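Local coordinates for protein beta-xylanase (Roseburia intestinalis L1-82, PDB 6SGF) that binds xylan weakly through its CBM86 carbohydrate-binding module, the part present here, within a larger enzyme that probably cleaves the beta-1,4-xylosidic bonds of xylan, at residues L32-Q37 and V107-T112; D63-I68 and N118-L123. One frame throughout, in Å; residues are numbered along the deposited sequence.

Contact 1: L32-Q37 and V107-T112. With XYP (beta-D-xylopyranose), chain H.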
loop_
_atom_site.group_PDB
_atom_site.type_symbol
_atom_site.label_atom_id
_atom_site.label_comp_id
_atom_site.label_asym_id
_atom_site.label_seq_id
_atom_site.Cartn_x
_atom_site.Cartn_y
_atom_site.Cartn_z
ATOM N N LEU B 32 -10.065 11.778 1.446
ATOM C CA LEU B 32 -10.887 12.563 0.550
ATOM C C LEU B 32 -12.199 12.946 1.218
ATOM O O LEU B 32 -12.764 12.174 2.014
ATOM C CB LEU B 32 -11.190 11.794 -0.746
ATOM C CG LEU B 32 -10.026 11.064 -1.407
ATOM C CD1 LEU B 32 -10.573 10.255 -2.590
ATOM C CD2 LEU B 32 -8.918 11.994 -1.826
ATOM N N SER B 33 -12.676 14.145 0.870
ATOM C CA SER B 33 -13.973 14.631 1.306
ATOM C C SER B 33 -14.705 15.242 0.114
ATOM O O SER B 33 -14.139 16.056 -0.617
ATOM C CB SER B 33 -13.834 15.668 2.429
ATOM O OG SER B 33 -15.069 15.764 3.090
ATOM N N PHE B 34 -15.969 14.879 -0.047
ATOM C CA PHE B 34 -16.734 15.303 -1.212
ATOM C C PHE B 34 -17.913 16.157 -0.765
ATOM O O PHE B 34 -18.699 15.744 0.093
ATOM C CB PHE B 34 -17.279 14.129 -2.001
ATOM C CG PHE B 34 -16.270 13.094 -2.356
ATOM C CD1 PHE B 34 -16.082 12.002 -1.518
ATOM C CD2 PHE B 34 -15.578 13.167 -3.537
ATOM C CE1 PHE B 34 -15.164 11.019 -1.840
ATOM C CE2 PHE B 34 -14.674 12.175 -3.891
ATOM C CZ PHE B 34 -14.486 11.088 -3.033
ATOM N N ALA B 35 -18.046 17.332 -1.349
ATOM C CA ALA B 35 -19.107 18.243 -0.968
ATOM C C ALA B 35 -20.266 18.273 -1.952
ATOM O O ALA B 35 -21.395 18.576 -1.546
ATOM C CB ALA B 35 -18.519 19.651 -0.841
ATOM N N LYS B 36 -20.015 17.966 -3.210
ATOM C CA LYS B 36 -21.088 18.037 -4.207
ATOM C C LYS B 36 -21.060 16.811 -5.102
ATOM O O LYS B 36 -20.051 16.154 -5.196
ATOM C CB LYS B 36 -20.941 19.279 -5.076
ATOM C CG LYS B 36 -22.238 19.823 -5.634
ATOM C CD LYS B 36 -22.440 19.708 -7.135
ATOM C CE LYS B 36 -23.787 20.255 -7.590
ATOM N NZ LYS B 36 -24.935 19.436 -7.158
ATOM N N GLN B 37 -22.175 16.567 -5.775
ATOM C CA GLN B 37 -22.322 15.472 -6.738
ATOM C C GLN B 37 -21.225 15.615 -7.793
ATOM O O GLN B 37 -20.985 16.684 -8.273
ATOM C CB GLN B 37 -23.692 15.500 -7.418
ATOM C CG GLN B 37 -24.016 14.220 -8.148
ATOM C CD GLN B 37 -25.381 14.202 -8.782
ATOM O OE1 GLN B 37 -25.887 15.222 -9.211
ATOM N NE2 GLN B 37 -25.976 13.038 -8.829
ATOM N N VAL B 107 -5.764 7.439 -12.730
ATOM C CA VAL B 107 -6.947 6.826 -12.129
ATOM C C VAL B 107 -7.698 7.894 -11.341
ATOM O O VAL B 107 -7.186 8.984 -11.081
ATOM C CB VAL B 107 -6.585 5.636 -11.218
ATOM C CG1 VAL B 107 -5.888 4.541 -12.051
ATOM C CG2 VAL B 107 -5.744 6.087 -10.049
ATOM N N GLY B 108 -8.950 7.593 -10.994
ATOM C CA GLY B 108 -9.756 8.555 -10.278
ATOM C C GLY B 108 -10.808 7.906 -9.393
ATOM O O GLY B 108 -11.169 6.733 -9.566
ATOM N N ILE B 109 -11.284 8.701 -8.436
ATOM C CA ILE B 109 -12.390 8.356 -7.555
ATOM C C ILE B 109 -13.360 9.525 -7.584
ATOM O O ILE B 109 -12.927 10.682 -7.521
ATOM C CB ILE B 109 -11.942 8.079 -6.110
ATOM C CG1 ILE B 109 -11.019 6.860 -6.068
ATOM C CG2 ILE B 109 -13.207 7.937 -5.217
ATOM C CD1 ILE B 109 -10.471 6.569 -4.625
ATOM N N MET B 110 -14.653 9.222 -7.709
ATOM C CA MET B 110 -15.724 10.208 -7.816
ATOM C C MET B 110 -16.932 9.736 -7.003
ATOM O O MET B 110 -17.103 8.541 -6.777
ATOM C CB MET B 110 -16.111 10.388 -9.297
ATOM C CG MET B 110 -17.273 11.296 -9.547
ATOM S SD MET B 110 -17.657 11.387 -11.330
ATOM C CE MET B 110 -18.424 9.814 -11.674
ATOM N N ILE B 111 -17.791 10.665 -6.577
ATOM C CA ILE B 111 -19.077 10.290 -5.976
ATOM C C ILE B 111 -20.215 10.682 -6.911
ATOM O O ILE B 111 -20.142 11.695 -7.613
ATOM C CB ILE B 111 -19.302 10.913 -4.579
ATOM C CG1 ILE B 111 -19.234 12.431 -4.620
ATOM C CG2 ILE B 111 -18.305 10.314 -3.585
ATOM C CD1 ILE B 111 -20.279 13.072 -3.695
ATOM N N THR B 112 -21.282 9.879 -6.896
ATOM C CA THR B 112 -22.489 10.193 -7.656
ATOM C C THR B 112 -23.640 10.631 -6.768
ATOM O O THR B 112 -24.715 10.968 -7.286
ATOM C CB THR B 112 -22.958 8.995 -8.493
ATOM O OG1 THR B 112 -23.122 7.857 -7.651
ATOM C CG2 THR B 112 -21.950 8.656 -9.578
HETATM C C1 XYP H . -18.347 14.819 -14.674
HETATM C C2 XYP H . -17.641 13.490 -14.397
HETATM C C3 XYP H . -18.394 12.380 -15.045
HETATM C C4 XYP H . -19.874 12.430 -14.743
HETATM C C5 XYP H . -20.511 13.795 -15.040
HETATM O O2 XYP H . -16.281 13.607 -14.820
HETATM O O3 XYP H . -17.843 11.125 -14.550
HETATM O O4 XYP H . -20.489 11.412 -15.548
HETATM O O5 XYP H . -19.775 14.777 -14.242
#

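Contact 2: D63-I68 and N118-L123. With CD (cadmium ion), chain N.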
loop_
_atom_site.group_PDB
_atom_site.type_symbol
_atom_site.label_atom_id
_atom_site.label_comp_id
_atom_site.label_asym_id
_atom_site.label_seq_id
_atom_site.Cartn_x
_atom_site.Cartn_y
_atom_site.Cartn_z
ATOM N N ASP B 63 -12.012 3.334 5.440
ATOM C CA ASP B 63 -12.913 4.316 6.050
ATOM C C ASP B 63 -13.911 4.882 5.038
ATOM O O ASP B 63 -14.211 6.080 5.020
ATOM C CB ASP B 63 -12.124 5.427 6.723
ATOM C CG ASP B 63 -11.602 5.004 8.073
ATOM O OD1 ASP B 63 -12.313 4.238 8.756
ATOM O OD2 ASP B 63 -10.497 5.434 8.402
ATOM N N GLN B 64 -14.446 4.002 4.200
ATOM C CA GLN B 64 -15.392 4.411 3.167
ATOM C C GLN B 64 -16.743 4.721 3.801
ATOM O O GLN B 64 -17.364 3.852 4.420
ATOM C CB GLN B 64 -15.543 3.315 2.113
ATOM C CG GLN B 64 -16.442 3.724 0.929
ATOM C CD GLN B 64 -16.608 2.619 -0.113
ATOM O OE1 GLN B 64 -15.992 1.574 -0.040
ATOM N NE2 GLN B 64 -17.467 2.854 -1.063
ATOM N N LYS B 65 -17.203 5.959 3.631
ATOM C CA LYS B 65 -18.452 6.415 4.219
ATOM C C LYS B 65 -19.457 6.861 3.175
ATOM O O LYS B 65 -20.444 7.511 3.534
ATOM C CB LYS B 65 -18.219 7.553 5.208
ATOM C CG LYS B 65 -17.215 7.232 6.283
ATOM C CD LYS B 65 -17.741 6.421 7.396
ATOM C CE LYS B 65 -16.685 6.369 8.523
ATOM N NZ LYS B 65 -15.669 5.287 8.287
ATOM N N VAL B 66 -19.224 6.546 1.902
ATOM C CA VAL B 66 -20.126 6.912 0.806
ATOM C C VAL B 66 -19.871 5.944 -0.346
ATOM O O VAL B 66 -18.717 5.506 -0.522
ATOM C CB VAL B 66 -19.908 8.380 0.397
ATOM C CG1 VAL B 66 -18.448 8.582 -0.066
ATOM C CG2 VAL B 66 -20.898 8.801 -0.698
ATOM N N PRO B 67 -20.876 5.559 -1.147
ATOM C CA PRO B 67 -20.570 4.764 -2.352
ATOM C C PRO B 67 -19.660 5.541 -3.293
ATOM O O PRO B 67 -19.758 6.766 -3.395
ATOM C CB PRO B 67 -21.945 4.508 -2.982
ATOM C CG PRO B 67 -22.938 4.703 -1.831
ATOM C CD PRO B 67 -22.331 5.764 -0.982
ATOM N N ILE B 68 -18.748 4.830 -3.966
ATOM C CA ILE B 68 -17.756 5.497 -4.802
ATOM C C ILE B 68 -17.816 4.972 -6.235
ATOM O O ILE B 68 -18.227 3.846 -6.504
ATOM C CB ILE B 68 -16.298 5.370 -4.263
ATOM C CG1 ILE B 68 -15.852 3.901 -4.122
ATOM C CG2 ILE B 68 -16.162 6.090 -2.977
ATOM C CD1 ILE B 68 -14.439 3.758 -3.655
ATOM N N ASN B 118 -21.207 14.128 5.087
ATOM C CA ASN B 118 -20.127 13.315 5.667
ATOM C C ASN B 118 -19.664 12.249 4.675
ATOM O O ASN B 118 -19.525 11.062 4.995
ATOM C CB ASN B 118 -20.557 12.681 6.989
ATOM C CG ASN B 118 -20.904 13.722 8.061
ATOM O OD1 ASN B 118 -20.808 14.930 7.837
ATOM N ND2 ASN B 118 -21.308 13.241 9.232
ATOM N N ALA B 119 -19.468 12.683 3.444
ATOM C CA ALA B 119 -19.062 11.796 2.355
ATOM C C ALA B 119 -17.542 11.802 2.286
ATOM O O ALA B 119 -16.944 12.754 1.785
ATOM C CB ALA B 119 -19.668 12.273 1.043
ATOM N N THR B 120 -16.917 10.757 2.827
ATOM C CA THR B 120 -15.468 10.681 2.911
ATOM C C THR B 120 -15.031 9.252 2.602
ATOM O O THR B 120 -15.797 8.295 2.766
ATOM C CB THR B 120 -14.947 11.129 4.302
ATOM O OG1 THR B 120 -15.455 10.269 5.317
ATOM C CG2 THR B 120 -15.383 12.546 4.648
ATOM N N VAL B 121 -13.779 9.124 2.164
ATOM C CA VAL B 121 -13.155 7.825 1.914
ATOM C C VAL B 121 -11.650 8.064 1.870
ATOM O O VAL B 121 -11.190 9.181 1.626
ATOM C CB VAL B 121 -13.669 7.172 0.603
ATOM C CG1 VAL B 121 -13.240 7.994 -0.639
ATOM C CG2 VAL B 121 -13.160 5.748 0.496
ATOM N N SER B 122 -10.875 7.018 2.140
ATOM C CA SER B 122 -9.423 7.062 2.000
ATOM C C SER B 122 -8.953 6.094 0.930
ATOM O O SER B 122 -9.416 4.950 0.876
ATOM C CB SER B 122 -8.748 6.710 3.317
ATOM O OG SER B 122 -9.139 7.623 4.301
ATOM N N LEU B 123 -8.015 6.537 0.093
ATOM C CA LEU B 123 -7.388 5.660 -0.886
ATOM C C LEU B 123 -6.085 5.144 -0.303
ATOM O O LEU B 123 -5.224 5.942 0.074
ATOM C CB LEU B 123 -7.134 6.380 -2.215
ATOM C CG LEU B 123 -6.352 5.554 -3.242
ATOM C CD1 LEU B 123 -7.132 4.388 -3.791
ATOM C CD2 LEU B 123 -5.844 6.401 -4.381
HETATM CD CD CD N . -11.919 3.104 10.796
HETATM O O HOH W 1 -13.629 8.419 5.907
HETATM O O HOH W 2 -8.464 5.891 6.472
HETATM O O HOH W 3 -12.006 1.669 9.932
#

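Contact 1: L32-Q37 and V107-T112
Between the two facing antiparallel sheets of this beta-sandwich carbohydrate-binding module, close to its xylan site, Phe34 packs on Ile111. Ile111 CG2 stands 3.4 Å above the plane of the Phe34 ring and over its centre, a CH-pi contact 13° off the ring normal. The two side chains slide past each other in opposite directions, and Ile111 CD1 lies 3.6 Å from Phe34 CB. The same methyl also meets the backbone, with Ile111 CD1 3.4 Å from Lys36 O. A beta-branched residue suits this place because its separate arms serve the ring and the neighbouring backbone at once. Ile109 crosses Phe34 at about a right angle and brings CG2 to 4.0 Å from Phe34 CZ, while its CD1 meets Leu32 CD1. Toward the surface the contact turns polar. With CG anti to the backbone N (chi1 -166°) and the chain extended beyond it, Gln37 NE2 donates to Thr112 O over 2.9 Å, tying the two loops together. The bond is fairly straight (163°); Thr112 O lies close to the Gln37 amide plane, whereas the donor is tilted from the Thr112 carbonyl plane. Strand alternation turns Met110 away from this packing into the glycan pocket, where its CE lies 3.2 Å from O3 of a bound xylose. Leu32 and Phe34 also lean on Val121 of strand 119-130, while Ile109 touches Trp43 of strand 40-50 and Leu70 of strand 68-73.

Contact 2: D63-I68 and N118-L123
In Val121 a chi1 of 66° sets CG1 between the backbone N and the carbonyl carbon, which leaves CG2 anti to N and against Gln64, whose own CG is also anti to the backbone N (chi1 -175°); the two side chains lie side by side, pointing the same way. They join the loop that crosses between the two sheets of the beta-sandwich, from strand 54-62 to strand 68-73, to strand 119-130. Gln64 CA comes 3.7 Å from Val121 CG2. Gln64 suits this spot because its amide can serve several partners: NE2 donates to Val66 O within the loop and to Leu88 O, and OE1 bonds Tyr94 OH. The main chains join through Lys65 N, which donates to Thr120 O at 2.9 Å. Deeper in, Val66 CB packs on Ala119 CB at 4.0 Å, the alanine offering a small apolar surface with no side-chain atom beyond CB, and Ile68 CG2 reaches Val121 CG1. Water links the polar side: one molecule donates to Asp63 O and hydrogen-bonds Thr120 OG1, and another joins Asp63 OD2 to Ser122 OG. Lys65 NZ forms a salt bridge of 3.5 Å with Asp63 OD1. That same carboxylate oxygen, Asp63 OD1, binds a cadmium ion at 2.4 Å, which Asp27 of the second subunit also binds through OD1.

Overall arrangement
Strands 29-34 and 119-130 are neighbours in one sheet, so the two contacts meet directly: Leu32 N lies 2.8 Å from Val121 O and Phe34 N 3.0 Å from Ala119 O, both probable hydrogen bonds. Each is partly buried, with an apolar inner part and a polar outer one. Contact 1 joins the facing sheets mainly through side chains and reaches the xylan pocket; contact 2 fastens a connecting loop with a backbone bond, bridging waters and a metal-bound carboxylate at the subunit interface. Their buried parts merge, since Ile68 touches Ile109 and Val66 touches Ile111, while their outer ends face different partners: Met110 and Thr112 of contact 1 touch sugar, whereas Asp63 of contact 2 binds cadmium.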